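Local coordinates for LPG0439 HIT-related domain-containing protein (Legionella pneumophila subsp. pneumophila, PDB 5L0L) that is of unknown function but carries a HIT-related domain, whose paired histidines hold a sulfate and which probably binds phosphate-bearing ligands as in related HIT proteins, at residues A[103-108]-A[159-164]; A[69-74]-A[125-130]; A[155-160]-A[165-170]. All blocks are in the same frame, centred on the assembly; numbering follows the deposited sequence.

Interaction 1 of 3, residues A[103-108]-A[159-164]; sequences GNNSQS and IAKNKT. With SO4 (sulfate ion), chain C.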
loop_
_atom_site.group_PDB
_atom_site.type_symbol
_atom_site.label_atom_id
_atom_site.label_comp_id
_atom_site.label_asym_id
_atom_site.label_seq_id
_atom_site.Cartn_x
_atom_site.Cartn_y
_atom_site.Cartn_z
ATOM N N GLY A 103 -4.697 -8.985 -1.259
ATOM C CA GLY A 103 -5.394 -10.015 -2.038
ATOM C C GLY A 103 -5.281 -11.436 -1.508
ATOM O O GLY A 103 -5.671 -12.371 -2.232
ATOM N N ASN A 104 -4.817 -11.628 -0.260
ATOM C CA ASN A 104 -4.612 -12.976 0.265
ATOM C C ASN A 104 -5.894 -13.817 0.274
ATOM O O ASN A 104 -5.853 -15.053 0.077
ATOM C CB ASN A 104 -4.091 -12.937 1.677
ATOM C CG ASN A 104 -2.729 -12.274 1.777
ATOM O OD1 ASN A 104 -1.827 -12.518 0.955
ATOM N ND2 ASN A 104 -2.604 -11.400 2.748
ATOM N N ASN A 105 -7.021 -13.145 0.501
ATOM C CA ASN A 105 -8.282 -13.875 0.609
ATOM C C ASN A 105 -8.851 -14.364 -0.716
ATOM O O ASN A 105 -9.884 -15.021 -0.697
ATOM C CB ASN A 105 -9.320 -13.035 1.360
ATOM C CG ASN A 105 -8.937 -12.828 2.795
ATOM O OD1 ASN A 105 -8.155 -13.593 3.368
ATOM N ND2 ASN A 105 -9.504 -11.804 3.407
ATOM N N SER A 106 -8.243 -14.021 -1.835
ATOM C CA SER A 106 -8.599 -14.576 -3.149
ATOM C C SER A 106 -7.369 -15.208 -3.834
ATOM O O SER A 106 -7.317 -15.335 -5.061
ATOM C CB SER A 106 -9.217 -13.480 -4.025
ATOM O OG SER A 106 -8.362 -12.363 -4.193
ATOM N N GLN A 107 -6.380 -15.607 -3.041
ATOM C CA GLN A 107 -5.170 -16.267 -3.549
ATOM C C GLN A 107 -4.939 -17.567 -2.784
ATOM O O GLN A 107 -5.169 -17.631 -1.583
ATOM C CB GLN A 107 -3.956 -15.350 -3.418
ATOM C CG GLN A 107 -4.019 -14.112 -4.312
ATOM C CD GLN A 107 -3.114 -12.983 -3.894
ATOM O OE1 GLN A 107 -2.220 -13.142 -3.057
ATOM N NE2 GLN A 107 -3.377 -11.798 -4.434
ATOM N N SER A 108 -4.515 -18.635 -3.481
ATOM C CA SER A 108 -4.282 -19.911 -2.817
ATOM C C SER A 108 -3.078 -20.626 -3.476
ATOM O O SER A 108 -2.563 -20.177 -4.490
ATOM C CB SER A 108 -5.552 -20.782 -2.841
ATOM O OG SER A 108 -5.892 -21.050 -4.189
ATOM N N ILE A 159 -6.513 -9.216 8.805
ATOM C CA ILE A 159 -7.228 -10.465 9.041
ATOM C C ILE A 159 -7.286 -11.266 7.749
ATOM O O ILE A 159 -8.031 -10.917 6.836
ATOM C CB ILE A 159 -8.679 -10.331 9.593
ATOM C CG1 ILE A 159 -8.797 -9.375 10.761
ATOM C CG2 ILE A 159 -9.192 -11.720 10.037
ATOM C CD1 ILE A 159 -7.895 -9.669 11.946
ATOM N N ALA A 160 -6.473 -12.304 7.637
ATOM C CA ALA A 160 -6.537 -13.227 6.511
ATOM C C ALA A 160 -7.497 -14.365 6.874
ATOM O O ALA A 160 -7.509 -14.801 8.019
ATOM C CB ALA A 160 -5.141 -13.781 6.232
ATOM N N LYS A 161 -8.309 -14.823 5.929
ATOM C CA LYS A 161 -9.182 -16.001 6.161
ATOM C C LYS A 161 -8.388 -17.264 6.468
ATOM O O LYS A 161 -8.771 -18.057 7.320
ATOM C CB LYS A 161 -10.065 -16.262 4.942
ATOM C CG LYS A 161 -11.165 -15.241 4.848
ATOM C CD LYS A 161 -12.071 -15.414 3.636
ATOM C CE LYS A 161 -12.899 -14.143 3.498
ATOM N NZ LYS A 161 -14.200 -14.345 2.810
ATOM N N ASN A 162 -7.283 -17.434 5.753
ATOM C CA ASN A 162 -6.360 -18.553 5.939
ATOM C C ASN A 162 -5.261 -18.149 6.949
ATOM O O ASN A 162 -4.496 -17.207 6.728
ATOM C CB ASN A 162 -5.780 -18.915 4.569
ATOM C CG ASN A 162 -4.980 -20.200 4.561
ATOM O OD1 ASN A 162 -4.795 -20.849 5.592
ATOM N ND2 ASN A 162 -4.476 -20.572 3.376
ATOM N N LYS A 163 -5.191 -18.867 8.060
ATOM C CA LYS A 163 -4.169 -18.635 9.074
ATOM C C LYS A 163 -3.511 -19.963 9.449
ATOM O O LYS A 163 -4.182 -20.988 9.460
ATOM C CB LYS A 163 -4.797 -18.056 10.329
ATOM C CG LYS A 163 -5.666 -16.827 10.118
ATOM C CD LYS A 163 -6.190 -16.324 11.450
ATOM C CE LYS A 163 -7.046 -15.053 11.330
ATOM N NZ LYS A 163 -8.349 -15.338 10.673
ATOM N N THR A 164 -2.222 -19.941 9.762
ATOM C CA THR A 164 -1.542 -21.149 10.254
ATOM C C THR A 164 -1.608 -21.244 11.772
ATOM O O THR A 164 -1.426 -22.321 12.332
ATOM C CB THR A 164 -0.061 -21.218 9.821
ATOM O OG1 THR A 164 0.668 -20.115 10.376
ATOM C CG2 THR A 164 0.065 -21.188 8.318
HETATM S S SO4 C . -7.693 -9.089 0.888
HETATM O O1 SO4 C . -9.050 -8.630 0.473
HETATM O O2 SO4 C . -7.641 -10.439 0.339
HETATM O O3 SO4 C . -6.870 -8.057 0.270
HETATM O O4 SO4 C . -7.935 -9.022 2.336
HETATM O O HOH W 1 -6.538 -15.814 3.372
#

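Interaction 2 of 3, residues A[69-74]-A[125-130]; sequences RPYTVS and SMLHLH. With SO4 (sulfate ion), chain C.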
loop_
_atom_site.group_PDB
_atom_site.type_symbol
_atom_site.label_atom_id
_atom_site.label_comp_id
_atom_site.label_asym_id
_atom_site.label_seq_id
_atom_site.Cartn_x
_atom_site.Cartn_y
_atom_site.Cartn_z
ATOM N N ARG A 69 -7.699 -11.674 -13.421
ATOM C CA ARG A 69 -6.825 -11.446 -14.547
ATOM C C ARG A 69 -5.682 -10.540 -14.133
ATOM O O ARG A 69 -5.798 -9.834 -13.101
ATOM C CB ARG A 69 -7.600 -10.841 -15.717
ATOM C CG ARG A 69 -8.228 -9.472 -15.480
ATOM C CD ARG A 69 -8.541 -8.808 -16.823
ATOM N NE ARG A 69 -9.251 -7.529 -16.729
ATOM C CZ ARG A 69 -8.677 -6.338 -16.537
ATOM N NH1 ARG A 69 -7.347 -6.226 -16.362
ATOM N NH2 ARG A 69 -9.435 -5.237 -16.545
ATOM N N PRO A 70 -4.614 -10.514 -14.936
ATOM C CA PRO A 70 -3.627 -9.479 -14.729
ATOM C C PRO A 70 -4.213 -8.085 -14.913
ATOM O O PRO A 70 -5.115 -7.869 -15.767
ATOM C CB PRO A 70 -2.583 -9.739 -15.855
ATOM C CG PRO A 70 -2.759 -11.183 -16.212
ATOM C CD PRO A 70 -4.237 -11.415 -16.063
ATOM N N TYR A 71 -3.657 -7.147 -14.160
ATOM C CA TYR A 71 -4.038 -5.750 -14.262
ATOM C C TYR A 71 -2.921 -5.006 -14.970
ATOM O O TYR A 71 -1.738 -5.272 -14.768
ATOM C CB TYR A 71 -4.385 -5.138 -12.861
ATOM C CG TYR A 71 -5.562 -5.863 -12.282
ATOM C CD1 TYR A 71 -6.831 -5.699 -12.822
ATOM C CD2 TYR A 71 -5.399 -6.784 -11.262
ATOM C CE1 TYR A 71 -7.907 -6.431 -12.357
ATOM C CE2 TYR A 71 -6.456 -7.498 -10.779
ATOM C CZ TYR A 71 -7.701 -7.348 -11.343
ATOM O OH TYR A 71 -8.741 -8.097 -10.860
ATOM N N THR A 72 -3.330 -4.045 -15.774
ATOM C CA THR A 72 -2.397 -3.230 -16.532
ATOM C C THR A 72 -1.798 -2.186 -15.625
ATOM O O THR A 72 -2.351 -1.869 -14.569
ATOM C CB THR A 72 -3.087 -2.525 -17.717
ATOM O OG1 THR A 72 -3.965 -1.495 -17.254
ATOM C CG2 THR A 72 -3.879 -3.523 -18.555
ATOM N N VAL A 73 -0.683 -1.625 -16.071
ATOM C CA VAL A 73 -0.071 -0.532 -15.336
ATOM C C VAL A 73 -1.025 0.669 -15.180
ATOM O O VAL A 73 -1.028 1.298 -14.119
ATOM C CB VAL A 73 1.294 -0.119 -15.914
ATOM C CG1 VAL A 73 1.172 0.525 -17.291
ATOM C CG2 VAL A 73 2.006 0.814 -14.961
ATOM N N SER A 74 -1.842 0.982 -16.195
ATOM C CA SER A 74 -2.809 2.089 -16.035
ATOM C C SER A 74 -3.839 1.813 -14.933
ATOM O O SER A 74 -4.219 2.731 -14.203
ATOM C CB SER A 74 -3.594 2.359 -17.301
ATOM O OG SER A 74 -2.688 2.506 -18.371
ATOM N N SER A 125 -10.851 -12.450 -7.476
ATOM C CA SER A 125 -9.727 -11.561 -7.338
ATOM C C SER A 125 -10.071 -10.258 -8.068
ATOM O O SER A 125 -10.410 -10.271 -9.262
ATOM C CB SER A 125 -8.455 -12.199 -7.889
ATOM O OG SER A 125 -7.385 -11.270 -7.952
HETATM N N MSE A 126 -10.022 -9.152 -7.321
HETATM C CA MSE A 126 -10.283 -7.812 -7.835
HETATM C C MSE A 126 -9.085 -6.963 -7.544
HETATM O O MSE A 126 -8.367 -7.206 -6.550
HETATM C CB MSE A 126 -11.466 -7.196 -7.095
HETATM C CG MSE A 126 -12.744 -7.972 -7.263
HETATM SE SE MSE A 126 -14.058 -7.131 -6.023
HETATM C CE MSE A 126 -13.897 -8.482 -4.643
ATOM N N LEU A 127 -8.819 -5.963 -8.367
ATOM C CA LEU A 127 -7.745 -5.003 -8.058
ATOM C C LEU A 127 -8.278 -4.066 -6.963
ATOM O O LEU A 127 -9.240 -3.357 -7.168
ATOM C CB LEU A 127 -7.342 -4.206 -9.281
ATOM C CG LEU A 127 -6.286 -3.111 -9.103
ATOM C CD1 LEU A 127 -4.966 -3.684 -8.643
ATOM C CD2 LEU A 127 -6.152 -2.320 -10.397
ATOM N N HIS A 128 -7.681 -4.133 -5.784
ATOM C CA HIS A 128 -8.220 -3.372 -4.641
ATOM C C HIS A 128 -7.184 -3.239 -3.570
ATOM O O HIS A 128 -6.263 -4.054 -3.497
ATOM C CB HIS A 128 -9.513 -4.012 -4.082
ATOM C CG HIS A 128 -9.295 -5.271 -3.294
ATOM N ND1 HIS A 128 -8.848 -6.449 -3.862
ATOM C CD2 HIS A 128 -9.413 -5.520 -1.967
ATOM C CE1 HIS A 128 -8.758 -7.383 -2.929
ATOM N NE2 HIS A 128 -9.090 -6.840 -1.765
ATOM N N LEU A 129 -7.338 -2.226 -2.719
ATOM C CA LEU A 129 -6.475 -2.086 -1.575
ATOM C C LEU A 129 -7.260 -1.572 -0.378
ATOM O O LEU A 129 -8.390 -1.107 -0.513
ATOM C CB LEU A 129 -5.258 -1.218 -1.860
ATOM C CG LEU A 129 -5.377 0.254 -2.233
ATOM C CD1 LEU A 129 -5.675 1.138 -1.033
ATOM C CD2 LEU A 129 -4.085 0.716 -2.897
ATOM N N HIS A 130 -6.628 -1.704 0.776
ATOM C CA HIS A 130 -7.214 -1.362 2.082
ATOM C C HIS A 130 -6.482 -0.146 2.599
ATOM O O HIS A 130 -5.276 -0.040 2.443
ATOM C CB HIS A 130 -6.987 -2.499 3.077
ATOM C CG HIS A 130 -7.539 -3.797 2.620
ATOM N ND1 HIS A 130 -8.864 -4.118 2.769
ATOM C CD2 HIS A 130 -6.967 -4.819 1.936
ATOM C CE1 HIS A 130 -9.087 -5.297 2.202
ATOM N NE2 HIS A 130 -7.939 -5.762 1.733
HETATM S S SO4 C . -7.693 -9.089 0.888
HETATM O O1 SO4 C . -9.050 -8.630 0.473
HETATM O O2 SO4 C . -7.641 -10.439 0.339
HETATM O O3 SO4 C . -6.870 -8.057 0.270
HETATM O O4 SO4 C . -7.935 -9.022 2.336
HETATM O O HOH W 2 -7.342 -10.569 -10.626
#

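Interaction 3 of 3, residues A[155-160]-A[165-170]; sequences MFDLIA and HPINQH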
loop_
_atom_site.group_PDB
_atom_site.type_symbol
_atom_site.label_atom_id
_atom_site.label_comp_id
_atom_site.label_asym_id
_atom_site.label_seq_id
_atom_site.Cartn_x
_atom_site.Cartn_y
_atom_site.Cartn_z
HETATM N N MSE A 155 1.605 -3.664 14.859
HETATM C CA MSE A 155 1.035 -4.039 13.562
HETATM C C MSE A 155 -0.489 -4.131 13.568
HETATM O O MSE A 155 -1.065 -4.810 14.405
HETATM C CB MSE A 155 1.592 -5.407 13.136
HETATM C CG MSE A 155 1.150 -5.884 11.752
HETATM SE SE MSE A 155 2.141 -4.901 10.379
HETATM C CE MSE A 155 3.843 -5.797 10.579
ATOM N N PHE A 156 -1.133 -3.474 12.610
ATOM C CA PHE A 156 -2.576 -3.592 12.383
ATOM C C PHE A 156 -2.825 -4.827 11.516
ATOM O O PHE A 156 -2.320 -4.912 10.391
ATOM C CB PHE A 156 -3.084 -2.335 11.689
ATOM C CG PHE A 156 -4.591 -2.219 11.622
ATOM C CD1 PHE A 156 -5.341 -3.076 10.833
ATOM C CD2 PHE A 156 -5.250 -1.220 12.319
ATOM C CE1 PHE A 156 -6.738 -2.949 10.742
ATOM C CE2 PHE A 156 -6.631 -1.095 12.236
ATOM C CZ PHE A 156 -7.371 -1.939 11.446
ATOM N N ASP A 157 -3.529 -5.823 12.039
ATOM C CA ASP A 157 -3.749 -7.056 11.288
ATOM C C ASP A 157 -5.049 -6.938 10.505
ATOM O O ASP A 157 -6.117 -6.795 11.103
ATOM C CB ASP A 157 -3.779 -8.288 12.210
ATOM C CG ASP A 157 -3.549 -9.580 11.441
ATOM O OD1 ASP A 157 -4.236 -9.870 10.413
ATOM O OD2 ASP A 157 -2.626 -10.331 11.825
ATOM N N LEU A 158 -4.958 -6.984 9.169
ATOM C CA LEU A 158 -6.136 -6.851 8.310
ATOM C C LEU A 158 -7.020 -8.104 8.266
ATOM O O LEU A 158 -8.137 -8.023 7.749
ATOM C CB LEU A 158 -5.758 -6.408 6.885
ATOM C CG LEU A 158 -5.148 -5.008 6.824
ATOM C CD1 LEU A 158 -4.540 -4.763 5.457
ATOM C CD2 LEU A 158 -6.134 -3.879 7.159
ATOM N N ILE A 159 -6.513 -9.216 8.805
ATOM C CA ILE A 159 -7.228 -10.465 9.041
ATOM C C ILE A 159 -7.286 -11.266 7.749
ATOM O O ILE A 159 -8.031 -10.917 6.836
ATOM C CB ILE A 159 -8.679 -10.331 9.593
ATOM C CG1 ILE A 159 -8.797 -9.375 10.761
ATOM C CG2 ILE A 159 -9.192 -11.720 10.037
ATOM C CD1 ILE A 159 -7.895 -9.669 11.946
ATOM N N ALA A 160 -6.473 -12.304 7.637
ATOM C CA ALA A 160 -6.537 -13.227 6.511
ATOM C C ALA A 160 -7.497 -14.365 6.874
ATOM O O ALA A 160 -7.509 -14.801 8.019
ATOM C CB ALA A 160 -5.141 -13.781 6.232
ATOM N N HIS A 165 -1.808 -20.108 12.441
ATOM C CA HIS A 165 -1.972 -20.079 13.875
ATOM C C HIS A 165 -2.881 -18.907 14.274
ATOM O O HIS A 165 -3.028 -17.941 13.507
ATOM C CB HIS A 165 -0.621 -19.950 14.568
ATOM C CG HIS A 165 0.088 -18.663 14.290
ATOM N ND1 HIS A 165 -0.081 -17.534 15.068
ATOM C CD2 HIS A 165 0.953 -18.316 13.308
ATOM C CE1 HIS A 165 0.653 -16.547 14.581
ATOM N NE2 HIS A 165 1.295 -16.996 13.515
ATOM N N PRO A 166 -3.484 -18.994 15.473
ATOM C CA PRO A 166 -4.369 -17.901 15.930
ATOM C C PRO A 166 -3.625 -16.585 16.134
ATOM O O PRO A 166 -2.447 -16.575 16.466
ATOM C CB PRO A 166 -4.929 -18.419 17.264
ATOM C CG PRO A 166 -4.692 -19.897 17.230
ATOM C CD PRO A 166 -3.434 -20.095 16.454
ATOM N N ILE A 167 -4.316 -15.474 15.921
ATOM C CA ILE A 167 -3.717 -14.169 16.113
ATOM C C ILE A 167 -4.375 -13.474 17.300
ATOM O O ILE A 167 -5.268 -14.017 17.904
ATOM C CB ILE A 167 -3.783 -13.325 14.830
ATOM C CG1 ILE A 167 -5.232 -13.102 14.392
ATOM C CG2 ILE A 167 -2.997 -14.021 13.710
ATOM C CD1 ILE A 167 -5.387 -12.024 13.343
ATOM N N ASN A 168 -3.893 -12.290 17.636
ATOM C CA ASN A 168 -4.386 -11.582 18.785
ATOM C C ASN A 168 -5.223 -10.358 18.435
ATOM O O ASN A 168 -5.271 -9.421 19.237
ATOM C CB ASN A 168 -3.214 -11.173 19.662
ATOM C CG ASN A 168 -3.526 -11.359 21.127
ATOM O OD1 ASN A 168 -3.713 -12.510 21.581
ATOM N ND2 ASN A 168 -3.610 -10.257 21.883
ATOM N N GLN A 169 -5.815 -10.354 17.238
ATOM C CA GLN A 169 -6.781 -9.340 16.826
ATOM C C GLN A 169 -7.899 -10.002 16.087
ATOM O O GLN A 169 -7.749 -11.096 15.584
ATOM C CB GLN A 169 -6.145 -8.317 15.861
ATOM C CG GLN A 169 -5.055 -7.495 16.489
ATOM C CD GLN A 169 -4.286 -6.668 15.461
ATOM O OE1 GLN A 169 -4.860 -6.110 14.534
ATOM N NE2 GLN A 169 -2.983 -6.568 15.661
ATOM N N HIS A 170 -9.022 -9.308 15.975
ATOM C CA HIS A 170 -10.108 -9.763 15.125
ATOM C C HIS A 170 -10.895 -8.569 14.583
ATOM O O HIS A 170 -10.871 -7.479 15.154
ATOM C CB HIS A 170 -11.054 -10.703 15.889
ATOM C CG HIS A 170 -11.706 -10.050 17.052
ATOM N ND1 HIS A 170 -12.839 -9.281 16.924
ATOM C CD2 HIS A 170 -11.340 -9.961 18.347
ATOM C CE1 HIS A 170 -13.169 -8.779 18.099
ATOM N NE2 HIS A 170 -12.281 -9.195 18.984
#

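Interaction 1 of 3, residues A[103-108]-A[159-164]
Asn105 and Lys161 meet through one short, almost straight bond: the backbone N of Lys161 donates to Asn105 OD1 over 2.8 Å at 173°. The N-H comes in tilted from the plane of the carboxamide. Between the segments, packing is closest around this oxygen, where Ala160 CA lies 3.6 Å from Asn105 OD1 and the first methylenes of Lys161 lie beside the same amide. Asn105 CG sits beside its own backbone N (chi1 -66°), which brings the carboxamide to the sulfate that this N binds. Asn105 N donates to sulfate O2 over 2.8 Å, and Asn105 ND2 comes to 3.4 Å from sulfate O4. Gly103, whose backbone adopts a positive phi, points its N at sulfate O3, again 2.8 Å away. Gly103, just before the short 3-10 turn at 104-105, and Asn105 within it thus offer main-chain N-H groups to an anion that His128 and His130 bind as well, in an anion-binding pocket consistent with the phosphate site of HIT-family domains; the sulfate itself probably came from the crystallisation liquor. Next to Asn105 in the turn, Asn104 OD1 accepts a bond from Gln98 of the second subunit, so the pocket wall also belongs to the dimer interface. The other flank is looser. Water 1 lies 2.7 Å from Asn105 OD1, to which it can donate, and accepts from Asn162 N, a second, solvent-mediated link between the two segments. Lys161 runs out, extended beyond CG, alongside the Asn105 amide, its CE still 4.1 Å from Asn105 ND2, and ends in a long, weak ion pair with Glu123. Farther along this exposed loop, Lys163 curls back and its NZ donates to Ala160 O over 2.8 Å, nearly along the carbonyl direction.

Interaction 2 of 3, residues A[69-74]-A[125-130]
Tyr71 lays its ring flat over Leu127, the two side chains running antiparallel alongside each other. Starting at the root, Tyr71 CB lies 4.1 Å from Leu127 CD2; with CG beside its own backbone N (chi1 -62°), the ring then runs toward the 125-127 backbone. CG faces both Leu127 CB and CD2, while CD2 of the ring also meets Leu127 CD1. Leu127 CB is centred over the ring as a CH-pi contact, 3.5 Å from the Tyr71 centroid and only 3° off its normal. The opposite face carries Arg69 O toward the rim. At the far end, Tyr71 CZ is 3.5 Å from Leu127 N, and the hydroxyl is fixed by partners beyond the ring: it is hydrogen-bonded to Ala66 O, and water 2 donates to Tyr71 OH at 2.9 Å. That water also accepts from Arg69 N and is bonded to Ser125 OG at 2.8 Å, stitching both segments together where the ring ends. The same backbone leads into the sulfate site: Met126 O accepts from His128 ND1 in the plane of the imidazole (2.8 Å, 167°), although the donor stands above the plane of the Met126 carbonyl. This bond fixes the ring's rotation and presents the opposite nitrogen to the sulfate: His128 NE2 donates to sulfate O1 over 2.9 Å. His130, two residues on, donates from NE2 to sulfate O3, likewise at 2.9 Å, the pair recalling two of the alternating histidines of the HIT motif. Thr72 caps the N-terminus of helix 73-92, whose Glu75, Gln76 and Leu79 pack on Leu127. Strand 128-134 runs antiparallel between strands 96-101 and 51-58, and Leu127, just ahead of it, also touches Gln101 and Tyr55 of these neighbours.

Interaction 3 of 3, residues A[155-160]-A[165-170]
The long loop between strand 128-134 and helix 176-194 of the HIT-related domain folds back on itself, and Gln169 closes it by pairing its side-chain amide with the backbone on both sides of Phe156. Gln169 NE2 donates to Met155 O over 2.9 Å, with the acceptor in the plane of the carboxamide, while Asp157 N donates to Gln169 OE1 over 2.8 Å from a position tilted out of the carboxamide plane. Both bonds are fairly straight, at 161° each, and two bonds from one flat group fix its rotation. The Gln169 side chain spans the gap by being extended beyond CG. Arg47 gives OE1 a second donor through NH1 and binds Asp157 O through NH2, so one guanidinium serves both segments. Asp157 also forms an Asx turn: its OD1 accepts from Ile159 N at 2.9 Å, using the lone pair anti to the other oxygen. CG stands opposite the backbone N (chi1 -161°), leaning toward the carbonyl side and thus toward the residues that follow. Across the loop, Ile167 CD1 rests 3.6 Å from Asp157 OD2. Met155 and Asp157 pack against Asp157 and Met155 of the second subunit, which places the fold-back at the dimer interface. The Ile167 and Ile159 side chains cross at a slant, nearest at their CD1 methyls, 3.7 Å apart, and Ile159 CD1 reaches 3.9 Å from His170 CA.

Interactions 1 and 2, with centres about 17 Å apart, supply the two halves of one sulfate site: the turn at 103-105 gives main-chain N-H groups and strand 128-134 gives imidazoles. They also pack directly, Ser106 OG lying 3.5 Å from Ser125 CA. Interaction 3 shares Ile159 and Ala160 with interaction 1, its centre about 11 Å away, and lies on the same loop as Lys161, which bonds Asn105. Interactions 2 and 3 have centres about 24 Å apart, yet Leu158 CD1 comes to 4.1 Å from His130 CB, so the loop backs a sulfate-binding histidine. All three contacts also reach the second subunit.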